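Local coordinates for cell division control protein (Pyrococcus abyssi, PDB 6RPP) that probably excises itself by protein splicing from the precursor of an archaeal MCM replicative helicase, as an intein of the HINT fold, at residues Lys3-Glu8 with Lys89-Thr94; Met81-Arg86 with Asp132-Ile137; His97-Leu102 with Arg110-Leu115; Ile121-Gly126 with Asn161-His166. The protein carries 2 engineered substitutions. All blocks are in the same frame, centred on the assembly; numbering follows the deposited sequence.

Following the chain from its N terminus, contact 1 closes the longest loop: 80 residues separate Lys3-Glu8 from Lys89-Thr94, and the N-terminal stretch is laid along edge strand 90-93. Contact 2 crosses it, since Met81-Arg86 falls inside that loop while Asp132-Ile137 lies beyond it. Nested within contact 2, contact 3 closes a gap of seven residues within the hairpin of strands 98-103 and 106-111. Contact 4 also crosses contact 2, but follows contacts 1 and 3 in series, bringing strand 163-166 to strand 120-125. Contacts 2 and 3 pair strands within the six-stranded sheet; contacts 1 and 4 bring segments near both chain ends to it, consistent with the HINT fold, which brings the two splice junctions together.

Contact 1 (Lys3-Glu8 with Lys89-Thr94); sequences KAVDYE and KRIRVT. Engineered in segment 3-8: Ala4 (natural residue Cys).
In the HINT fold the N-terminal splice position is brought beside the block B TxxH motif, and here Ala4, engineered from the natural Cys, lies against Thr94, the first residue of that motif. Ala4 N donates to Thr94 OG1 at 3.2 Å, and Thr94 N returns a nearly straight bond to Ala4 O at 2.9 Å, from above the carbonyl plane. The hydroxyl sits between the backbone N and the carbonyl carbon (chi1 63°), where it also bonds Ala2 O. A valine at Thr94 would probably loosen the N-terminal segment, because both hydroxyl bonds would be lost. Further along, Asp6 N reaches Arg92 O at 3.0 Å; with the Thr94 N bond this brackets Val5 and Val93, a single beta bridge with CA atoms 4.2 Å apart. Their side chains cross obliquely, Val5 CG1 meeting Val93 CG1 at 3.8 Å. An Asx turn then swings the chain away from the edge strand 90-93: Asp6 OD1 accepts from Glu8 N at 2.8 Å through its anti lone pair. Asp6 and Arg92 run side by side, yet touch through carbon, CB to CB at 3.7 Å, while the Arg92 guanidinium makes a cation-pi contact with Tyr140.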
# COMPACT_ATOMS: atom_id res chain seq x y z
N LYS A 3 8.04 -2.46 -5.08
CA LYS A 3 6.58 -2.57 -4.91
C LYS A 3 6.21 -1.60 -3.79
O LYS A 3 6.45 -1.88 -2.60
CB LYS A 3 6.20 -4.03 -4.61
CG LYS A 3 6.41 -5.04 -5.76
CD LYS A 3 7.86 -5.22 -6.17
CE LYS A 3 8.12 -6.45 -7.02
NZ LYS A 3 8.95 -6.05 -8.20
N ALA A 4 5.64 -0.44 -4.13
CA ALA A 4 5.53 0.63 -3.13
C ALA A 4 4.51 1.68 -3.59
O ALA A 4 3.97 1.60 -4.71
CB ALA A 4 6.91 1.27 -2.88
N VAL A 5 4.24 2.65 -2.71
CA VAL A 5 3.18 3.63 -2.94
C VAL A 5 3.70 5.06 -2.67
O VAL A 5 4.73 5.27 -2.03
CB VAL A 5 1.92 3.34 -2.10
CG1 VAL A 5 1.47 1.90 -2.27
CG2 VAL A 5 2.19 3.65 -0.60
N ASP A 6 2.97 6.05 -3.18
CA ASP A 6 3.26 7.48 -2.97
C ASP A 6 3.14 7.92 -1.49
O ASP A 6 2.28 7.43 -0.75
CB ASP A 6 2.27 8.23 -3.89
CG ASP A 6 2.36 9.71 -3.85
OD1 ASP A 6 2.00 10.36 -2.84
OD2 ASP A 6 2.69 10.31 -4.89
N TYR A 7 4.05 8.83 -1.12
CA TYR A 7 4.09 9.50 0.19
C TYR A 7 2.71 9.78 0.77
O TYR A 7 2.46 9.56 1.98
CB TYR A 7 4.87 10.81 0.06
CG TYR A 7 5.26 11.46 1.36
CD1 TYR A 7 4.31 12.04 2.16
CD2 TYR A 7 6.58 11.57 1.70
CE1 TYR A 7 4.67 12.66 3.34
CE2 TYR A 7 6.95 12.23 2.87
CZ TYR A 7 5.98 12.72 3.68
OH TYR A 7 6.35 13.37 4.86
N GLU A 8 1.81 10.29 -0.07
CA GLU A 8 0.56 10.87 0.44
C GLU A 8 -0.53 9.83 0.64
O GLU A 8 -1.64 10.20 1.07
CB GLU A 8 0.05 11.98 -0.45
CG GLU A 8 0.96 13.19 -0.50
CD GLU A 8 0.42 14.31 -1.35
OE1 GLU A 8 0.35 14.15 -2.60
OE2 GLU A 8 0.07 15.37 -0.82
N LYS A 89 -12.13 5.29 -5.37
CA LYS A 89 -10.86 5.21 -4.67
C LYS A 89 -9.74 5.58 -5.62
O LYS A 89 -9.85 5.33 -6.83
CB LYS A 89 -10.66 3.81 -4.08
CG LYS A 89 -11.83 3.34 -3.19
CD LYS A 89 -12.15 4.38 -2.12
CE LYS A 89 -13.08 3.81 -1.02
NZ LYS A 89 -14.48 3.55 -1.48
N ARG A 90 -8.68 6.23 -5.11
CA ARG A 90 -7.57 6.66 -5.96
C ARG A 90 -6.27 6.35 -5.22
O ARG A 90 -6.18 6.62 -4.01
CB ARG A 90 -7.62 8.16 -6.22
CG ARG A 90 -8.85 8.67 -6.98
CD ARG A 90 -8.91 10.20 -6.89
NE ARG A 90 -8.92 10.84 -8.20
CZ ARG A 90 -7.85 11.38 -8.78
NH1 ARG A 90 -6.67 11.36 -8.16
NH2 ARG A 90 -7.96 11.95 -9.98
N ILE A 91 -5.25 5.81 -5.91
CA ILE A 91 -3.97 5.60 -5.22
C ILE A 91 -2.87 5.68 -6.28
O ILE A 91 -3.07 5.28 -7.44
CB ILE A 91 -3.97 4.24 -4.47
CG1 ILE A 91 -2.71 4.12 -3.58
CG2 ILE A 91 -4.10 3.06 -5.48
CD1 ILE A 91 -2.78 2.97 -2.62
N ARG A 92 -1.69 6.15 -5.89
CA ARG A 92 -0.54 6.26 -6.78
C ARG A 92 0.50 5.26 -6.33
O ARG A 92 0.90 5.28 -5.14
CB ARG A 92 0.01 7.70 -6.77
CG ARG A 92 -1.00 8.74 -7.31
CD ARG A 92 -0.46 10.10 -7.41
NE ARG A 92 -1.47 11.06 -7.87
CZ ARG A 92 -1.69 11.41 -9.13
NH1 ARG A 92 -0.95 10.92 -10.12
NH2 ARG A 92 -2.64 12.30 -9.40
N VAL A 93 0.87 4.34 -7.24
CA VAL A 93 1.71 3.18 -6.89
C VAL A 93 2.77 2.96 -7.95
O VAL A 93 2.67 3.43 -9.09
CB VAL A 93 0.89 1.89 -6.72
CG1 VAL A 93 -0.21 2.07 -5.65
CG2 VAL A 93 0.21 1.53 -8.03
N THR A 94 3.80 2.17 -7.57
CA THR A 94 4.77 1.77 -8.57
C THR A 94 4.13 0.80 -9.58
O THR A 94 3.13 0.12 -9.31
CB THR A 94 5.98 1.11 -7.94
OG1 THR A 94 5.54 -0.09 -7.29
CG2 THR A 94 6.63 2.02 -6.90

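Contact 2 (Met81-Arg86 with Asp132-Ile137); sequences MLVKTR and DEVAEI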
# COMPACT_ATOMS: atom_id res chain seq x y z
N MET A 81 2.05 4.85 -11.45
CA MET A 81 0.69 4.65 -11.96
C MET A 81 -0.32 5.22 -10.99
O MET A 81 -0.26 4.94 -9.79
CB MET A 81 0.35 3.16 -12.20
CG MET A 81 1.23 2.39 -13.12
SD MET A 81 0.68 2.85 -14.73
CE MET A 81 1.62 1.70 -15.75
N LEU A 82 -1.30 5.94 -11.51
CA LEU A 82 -2.45 6.36 -10.72
C LEU A 82 -3.56 5.38 -11.04
O LEU A 82 -3.95 5.25 -12.20
CB LEU A 82 -2.85 7.81 -11.06
CG LEU A 82 -4.27 8.24 -10.71
CD1 LEU A 82 -4.41 8.28 -9.18
CD2 LEU A 82 -4.59 9.60 -11.35
N VAL A 83 -4.11 4.76 -10.01
CA VAL A 83 -5.16 3.76 -10.17
C VAL A 83 -6.43 4.34 -9.59
O VAL A 83 -6.41 4.82 -8.45
CB VAL A 83 -4.80 2.46 -9.46
CG1 VAL A 83 -5.97 1.43 -9.51
CG2 VAL A 83 -3.56 1.91 -10.08
N LYS A 84 -7.49 4.38 -10.39
CA LYS A 84 -8.77 4.93 -9.95
C LYS A 84 -9.85 3.88 -10.09
O LYS A 84 -9.90 3.18 -11.11
CB LYS A 84 -9.17 6.18 -10.77
CG LYS A 84 -8.19 7.35 -10.68
CD LYS A 84 -8.61 8.45 -11.66
CE LYS A 84 -9.88 9.13 -11.22
NZ LYS A 84 -10.20 10.28 -12.17
N THR A 85 -10.75 3.77 -9.09
CA THR A 85 -11.81 2.77 -9.14
C THR A 85 -13.17 3.42 -9.38
O THR A 85 -13.36 4.64 -9.22
CB THR A 85 -11.90 1.93 -7.86
OG1 THR A 85 -12.43 2.75 -6.80
CG2 THR A 85 -10.55 1.35 -7.44
N ARG A 86 -14.15 2.59 -9.79
CA ARG A 86 -15.50 3.11 -10.02
C ARG A 86 -16.14 3.57 -8.73
O ARG A 86 -16.97 4.50 -8.76
CB ARG A 86 -16.34 2.06 -10.72
CG ARG A 86 -15.97 2.04 -12.18
CD ARG A 86 -16.86 1.16 -13.06
NE ARG A 86 -16.03 0.31 -13.91
CZ ARG A 86 -15.53 0.68 -15.09
NH1 ARG A 86 -14.76 -0.16 -15.77
NH2 ARG A 86 -15.79 1.88 -15.59
N ASP A 132 -14.28 -3.72 -6.17
CA ASP A 132 -14.56 -2.47 -6.85
C ASP A 132 -13.82 -2.42 -8.19
O ASP A 132 -12.58 -2.49 -8.20
CB ASP A 132 -14.14 -1.31 -5.91
CG ASP A 132 -14.46 0.05 -6.44
OD1 ASP A 132 -15.07 0.19 -7.51
OD2 ASP A 132 -14.03 1.01 -5.72
N GLU A 133 -14.55 -2.30 -9.29
CA GLU A 133 -13.93 -2.28 -10.62
C GLU A 133 -12.94 -1.14 -10.77
O GLU A 133 -13.25 0.03 -10.51
CB GLU A 133 -14.99 -2.14 -11.71
CG GLU A 133 -15.91 -3.35 -11.75
CD GLU A 133 -16.94 -3.30 -12.86
OE1 GLU A 133 -16.80 -2.44 -13.75
OE2 GLU A 133 -17.87 -4.12 -12.83
N VAL A 134 -11.75 -1.47 -11.29
CA VAL A 134 -10.88 -0.40 -11.75
C VAL A 134 -11.57 0.38 -12.88
O VAL A 134 -12.17 -0.21 -13.81
CB VAL A 134 -9.53 -0.99 -12.21
CG1 VAL A 134 -8.65 0.09 -12.87
CG2 VAL A 134 -8.81 -1.64 -11.04
N ALA A 135 -11.48 1.72 -12.83
CA ALA A 135 -12.03 2.65 -13.80
C ALA A 135 -11.00 3.07 -14.83
O ALA A 135 -11.30 3.06 -16.03
CB ALA A 135 -12.60 3.90 -13.08
N GLU A 136 -9.79 3.41 -14.40
CA GLU A 136 -8.73 3.88 -15.27
C GLU A 136 -7.42 3.68 -14.55
O GLU A 136 -7.34 3.78 -13.30
CB GLU A 136 -8.88 5.37 -15.65
CG GLU A 136 -10.12 5.83 -16.36
CD GLU A 136 -11.12 6.47 -15.41
OE1 GLU A 136 -10.69 7.06 -14.39
OE2 GLU A 136 -12.34 6.38 -15.68
N ILE A 137 -6.37 3.44 -15.33
CA ILE A 137 -5.00 3.43 -14.83
C ILE A 137 -4.23 4.42 -15.69
O ILE A 137 -4.26 4.31 -16.92
CB ILE A 137 -4.33 2.05 -14.94
CG1 ILE A 137 -5.18 0.98 -14.24
CG2 ILE A 137 -2.87 2.13 -14.39
CD1 ILE A 137 -5.86 0.05 -15.25
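A classic beta bulge interrupts the antiparallel pairing of strands 81-85 and 132-137: Ala135 and Glu136 both face Lys84, which moves the register by one before Thr85 meets Val134. Lys84 O therefore serves two donors, Ala135 N at 2.8 Å in the carbonyl plane and Glu136 N at 3.3 Å, a weak bond. In return Lys84 N donates to Glu136 O at 3.0 Å, nearly along the C=O axis. The same axial approach recurs beyond the bulge, where Arg86 N meets Glu133 O at 2.8 Å.

The side-chain polar atoms are matched in turn. Thr85 OG1 donates to Asp132 OD2 at 2.6 Å, arriving from above the carboxylate plane, and itself accepts from Lys89 N; Asp132 OD1 takes Gly87 N. The buried carboxylate thus has a partner for each oxygen; these donors would probably favour its charged form, while the nearby Glu125 carboxylate would oppose it. Arg86 bends at chi3 so that NE forms a salt bridge with Glu133 OE1 at 2.9 Å. This bond is not straight (133° at the hydrogen), and the guanidinium and carboxylate planes stand 88° apart, while Ala135 CA lies over one guanidinium face. Lys84 NZ and Glu136 OE1 make a long salt bridge of 3.9 Å. At the other end the contact is apolar, with Met81 SD against Ile137 CG2 at 3.6 Å.

Strand 80-85 is flanked in the six-stranded sheet by 90-93 and 128-140, and the latter pairs in turn with 120-125.

Contact 3 (His97-Leu102 with Arg110-Leu115); sequences HPFFVL and RKARDL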
# COMPACT_ATOMS: atom_id res chain seq x y z
N HIS A 97 3.59 -2.73 -8.31
CA HIS A 97 2.86 -2.92 -7.06
C HIS A 97 1.65 -3.81 -7.31
O HIS A 97 0.83 -3.50 -8.19
CB HIS A 97 2.41 -1.55 -6.56
CG HIS A 97 1.61 -1.61 -5.31
ND1 HIS A 97 2.19 -1.59 -4.06
CD2 HIS A 97 0.27 -1.66 -5.12
CE1 HIS A 97 1.25 -1.72 -3.14
NE2 HIS A 97 0.07 -1.70 -3.75
N PRO A 98 1.47 -4.90 -6.54
CA PRO A 98 0.36 -5.80 -6.81
C PRO A 98 -0.91 -5.42 -6.06
O PRO A 98 -0.87 -4.87 -4.96
CB PRO A 98 0.88 -7.17 -6.34
CG PRO A 98 1.85 -6.84 -5.28
CD PRO A 98 2.47 -5.50 -5.63
N PHE A 99 -2.04 -5.76 -6.68
CA PHE A 99 -3.37 -5.60 -6.13
C PHE A 99 -4.02 -6.97 -6.05
O PHE A 99 -3.74 -7.83 -6.86
CB PHE A 99 -4.26 -4.69 -7.01
CG PHE A 99 -3.89 -3.26 -6.92
CD1 PHE A 99 -2.82 -2.78 -7.68
CD2 PHE A 99 -4.61 -2.38 -6.18
CE1 PHE A 99 -2.45 -1.43 -7.62
CE2 PHE A 99 -4.25 -1.04 -6.08
CZ PHE A 99 -3.19 -0.54 -6.82
N PHE A 100 -4.84 -7.17 -5.02
CA PHE A 100 -5.75 -8.30 -4.96
C PHE A 100 -6.86 -8.11 -5.99
O PHE A 100 -7.58 -7.10 -5.93
CB PHE A 100 -6.37 -8.39 -3.56
CG PHE A 100 -5.35 -8.42 -2.45
CD1 PHE A 100 -4.63 -9.57 -2.18
CD2 PHE A 100 -5.09 -7.28 -1.72
CE1 PHE A 100 -3.68 -9.60 -1.17
CE2 PHE A 100 -4.14 -7.28 -0.72
CZ PHE A 100 -3.44 -8.43 -0.43
N VAL A 101 -7.04 -9.08 -6.89
CA VAL A 101 -8.09 -9.00 -7.91
C VAL A 101 -8.97 -10.22 -7.79
O VAL A 101 -8.48 -11.36 -7.82
CB VAL A 101 -7.53 -8.91 -9.35
CG1 VAL A 101 -8.67 -8.95 -10.35
CG2 VAL A 101 -6.73 -7.61 -9.50
N LEU A 102 -10.27 -10.00 -7.71
CA LEU A 102 -11.22 -11.10 -7.68
C LEU A 102 -11.66 -11.40 -9.10
O LEU A 102 -12.33 -10.57 -9.73
CB LEU A 102 -12.41 -10.73 -6.81
CG LEU A 102 -13.57 -11.72 -6.81
CD1 LEU A 102 -13.20 -13.01 -6.08
CD2 LEU A 102 -14.80 -11.06 -6.20
N ARG A 110 -2.30 -9.05 -9.02
CA ARG A 110 -2.05 -8.48 -10.34
C ARG A 110 -1.28 -7.18 -10.16
O ARG A 110 -1.73 -6.30 -9.42
CB ARG A 110 -3.36 -8.23 -11.08
CG ARG A 110 -3.21 -7.69 -12.50
CD ARG A 110 -4.45 -8.04 -13.34
NE ARG A 110 -4.70 -9.48 -13.40
CZ ARG A 110 -5.89 -10.02 -13.63
NH1 ARG A 110 -6.95 -9.25 -13.86
NH2 ARG A 110 -6.04 -11.34 -13.64
N LYS A 111 -0.18 -7.03 -10.91
CA LYS A 111 0.61 -5.81 -10.87
C LYS A 111 -0.21 -4.64 -11.41
O LYS A 111 -1.03 -4.78 -12.33
CB LYS A 111 1.90 -5.97 -11.70
CG LYS A 111 2.91 -6.95 -11.13
CD LYS A 111 4.07 -7.12 -12.11
CE LYS A 111 4.99 -8.29 -11.76
NZ LYS A 111 6.14 -7.84 -10.93
N ALA A 112 0.07 -3.45 -10.86
CA ALA A 112 -0.66 -2.25 -11.29
C ALA A 112 -0.63 -2.09 -12.81
O ALA A 112 -1.66 -1.80 -13.45
CB ALA A 112 -0.05 -1.01 -10.61
N ARG A 113 0.55 -2.30 -13.42
CA ARG A 113 0.71 -2.13 -14.86
C ARG A 113 0.01 -3.21 -15.67
O ARG A 113 -0.09 -3.07 -16.89
CB ARG A 113 2.19 -2.11 -15.23
CG ARG A 113 2.94 -3.43 -15.04
CD ARG A 113 4.41 -3.25 -15.43
NE ARG A 113 5.19 -4.45 -15.13
CZ ARG A 113 6.52 -4.48 -15.07
NH1 ARG A 113 7.22 -3.37 -15.29
NH2 ARG A 113 7.14 -5.62 -14.78
N ASP A 114 -0.46 -4.28 -15.02
CA ASP A 114 -1.20 -5.36 -15.69
C ASP A 114 -2.71 -5.25 -15.46
O ASP A 114 -3.47 -6.04 -16.04
CB ASP A 114 -0.71 -6.73 -15.18
CG ASP A 114 0.77 -6.98 -15.45
OD1 ASP A 114 1.38 -6.20 -16.22
OD2 ASP A 114 1.34 -7.94 -14.89
N LEU A 115 -3.15 -4.30 -14.63
CA LEU A 115 -4.58 -4.10 -14.38
C LEU A 115 -5.30 -3.60 -15.62
O LEU A 115 -4.76 -2.81 -16.41
CB LEU A 115 -4.83 -3.08 -13.29
CG LEU A 115 -4.48 -3.40 -11.85
CD1 LEU A 115 -4.69 -2.12 -11.06
CD2 LEU A 115 -5.41 -4.43 -11.32
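Backbone bonds set the frame. Phe99 and Arg110 form an antiparallel hydrogen-bonded pair: Phe99 N gives to Arg110 O at 2.8 Å from above the carbonyl plane, and Arg110 N gives to Phe99 O at 2.9 Å within it. Pro98 and Lys111 follow as a non-hydrogen-bonded pair. Ala112 N then reaches His97 O at 2.8 Å with a bent N-H (136°), just as the chain leaves the strand and turns into the 3-10 segment 112-114.

That turn folds Leu115 back over the strand for the apolar contacts. Leu115 CD1 lies over one face of the Phe99 ring, 3.9 Å from CD1, the two side chains crossing at about a right angle. Ala112 CB comes instead to the edge of the same ring, 3.9 Å from Phe99 CE1. Leu115 CD2 meets Val101 CG2 at 3.9 Å as these side chains pass in opposite directions.

The charged residue contributes through its carbons and its flat end. Val101 CG2 touches Arg110 CB at 3.8 Å, and Val101 CG1 lies over a face of the guanidinium, 3.9 Å from Arg110 NH1; the charge is met by Glu103, with Asn119 OD1 bonding the same nitrogen.

Strands 98-103 and 106-111 make a beta hairpin of the HINT fold, entered directly from His97, the histidine of the block B TxxH motif, which in inteins generally assists the N-terminal splicing step.

Contact 4 (Ile121-Gly126 with Asn161-His166); sequences IATIEG and NGIFVH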
# COMPACT_ATOMS: atom_id res chain seq x y z
N ILE A 121 -10.93 -4.83 -7.45
CA ILE A 121 -9.90 -4.82 -6.42
C ILE A 121 -10.58 -4.62 -5.07
O ILE A 121 -11.72 -4.16 -4.98
CB ILE A 121 -8.78 -3.76 -6.62
CG1 ILE A 121 -9.33 -2.34 -6.65
CG2 ILE A 121 -8.03 -4.10 -7.95
CD1 ILE A 121 -8.26 -1.29 -6.44
N ALA A 122 -9.86 -4.93 -4.01
CA ALA A 122 -10.44 -4.95 -2.68
C ALA A 122 -10.41 -3.57 -2.03
O ALA A 122 -9.36 -2.93 -1.96
CB ALA A 122 -9.65 -5.95 -1.83
N THR A 123 -11.58 -3.10 -1.60
CA THR A 123 -11.71 -1.73 -1.08
C THR A 123 -12.64 -1.75 0.12
O THR A 123 -13.24 -2.78 0.46
CB THR A 123 -12.30 -0.78 -2.13
OG1 THR A 123 -13.70 -1.08 -2.37
CG2 THR A 123 -11.53 -0.83 -3.45
N ILE A 124 -12.79 -0.60 0.76
CA ILE A 124 -13.86 -0.39 1.72
C ILE A 124 -14.86 0.61 1.14
O ILE A 124 -14.48 1.58 0.46
CB ILE A 124 -13.24 0.11 3.04
CG1 ILE A 124 -14.20 -0.21 4.18
CG2 ILE A 124 -12.83 1.61 3.00
CD1 ILE A 124 -13.91 -1.61 4.74
N GLU A 125 -16.14 0.37 1.39
CA GLU A 125 -17.19 1.34 1.04
C GLU A 125 -17.95 1.62 2.33
O GLU A 125 -18.63 0.75 2.85
CB GLU A 125 -18.10 0.83 -0.10
CG GLU A 125 -17.45 1.08 -1.50
CD GLU A 125 -18.10 0.34 -2.67
OE1 GLU A 125 -19.27 -0.05 -2.51
OE2 GLU A 125 -17.44 0.17 -3.75
N GLY A 126 -17.81 2.82 2.85
CA GLY A 126 -18.30 3.10 4.20
C GLY A 126 -17.54 2.24 5.21
O GLY A 126 -16.37 2.53 5.49
N ASN A 161 -6.22 4.85 1.67
CA ASN A 161 -6.95 5.49 0.55
C ASN A 161 -8.20 4.66 0.19
O ASN A 161 -8.63 4.65 -0.97
CB ASN A 161 -6.06 5.68 -0.67
CG ASN A 161 -5.15 6.88 -0.55
OD1 ASN A 161 -4.86 7.33 0.55
ND2 ASN A 161 -4.70 7.41 -1.68
N GLY A 162 -8.77 3.97 1.19
CA GLY A 162 -9.94 3.14 0.99
C GLY A 162 -9.69 1.84 0.24
O GLY A 162 -10.67 1.19 -0.12
N ILE A 163 -8.42 1.46 0.02
CA ILE A 163 -8.04 0.25 -0.70
C ILE A 163 -7.24 -0.66 0.24
O ILE A 163 -6.49 -0.16 1.06
CB ILE A 163 -7.17 0.64 -1.92
CG1 ILE A 163 -8.00 1.50 -2.90
CG2 ILE A 163 -6.60 -0.60 -2.63
CD1 ILE A 163 -7.16 2.15 -3.99
N PHE A 164 -7.42 -1.99 0.15
CA PHE A 164 -6.55 -2.89 0.92
C PHE A 164 -5.31 -3.09 0.09
O PHE A 164 -5.32 -3.86 -0.87
CB PHE A 164 -7.31 -4.18 1.22
CG PHE A 164 -8.34 -3.94 2.28
CD1 PHE A 164 -7.98 -3.77 3.60
CD2 PHE A 164 -9.67 -3.81 1.92
CE1 PHE A 164 -8.93 -3.54 4.59
CE2 PHE A 164 -10.63 -3.57 2.88
CZ PHE A 164 -10.26 -3.43 4.22
N VAL A 165 -4.29 -2.32 0.44
CA VAL A 165 -3.05 -2.18 -0.32
C VAL A 165 -2.14 -3.34 0.04
O VAL A 165 -1.93 -3.61 1.24
CB VAL A 165 -2.38 -0.84 0.03
CG1 VAL A 165 -1.09 -0.71 -0.69
CG2 VAL A 165 -3.33 0.32 -0.33
N HIS A 166 -1.58 -4.02 -0.97
CA HIS A 166 -0.68 -5.12 -0.68
C HIS A 166 0.62 -4.58 -0.08
O HIS A 166 1.08 -3.48 -0.42
CB HIS A 166 -0.40 -5.96 -1.93
CG HIS A 166 0.45 -7.17 -1.67
ND1 HIS A 166 1.83 -7.13 -1.75
CD2 HIS A 166 0.13 -8.43 -1.29
CE1 HIS A 166 2.32 -8.31 -1.44
NE2 HIS A 166 1.31 -9.12 -1.17
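Strands 121-125 and 163-166 run 142° apart in direction and meet in a single bridge, Thr123 with Ile163, held on both flanks by hydrogen bonds: Phe164 N to Ala122 O at 3.0 Å and Ile124 N to Gly162 O at 2.9 Å. Both donors stand above the carbonyl planes they address.

Gly162 has a positive phi (73°), which favours glycine. Its CA is met by Ile124 CG2 at 3.8 Å, so the isoleucine branch packs directly on the turn backbone. Phe164 does most of the side-chain work, with CG anti to the carbonyl carbon and the ring presented edge-on. Its CE2 approaches Thr123 O at 3.6 Å near the ring plane, and CZ meets Ile124 CD1 at 4.1 Å; nearer the backbone, Phe164 CB touches Ala122 CB at 4.2 Å. An alanine at Phe164 would probably leave the backbone bond in place but lose the ring-edge contacts with Thr123 and Ile124, weakening the side-chain hold between the strands. On the Ile163 side, Ile121 CD1 packs on Ile163 CG2 at 4.2 Å, while Thr123 OG1 bonds Ser130 O on strand 128-140.

Strand 120-125 lies between 98-103 and 128-140 in the six-stranded sheet; strand 163-166 pairs with 157-160, which also supplies Leu159 against Phe164 and Ile124, so the bridge fastens this C-terminal hairpin to that sheet.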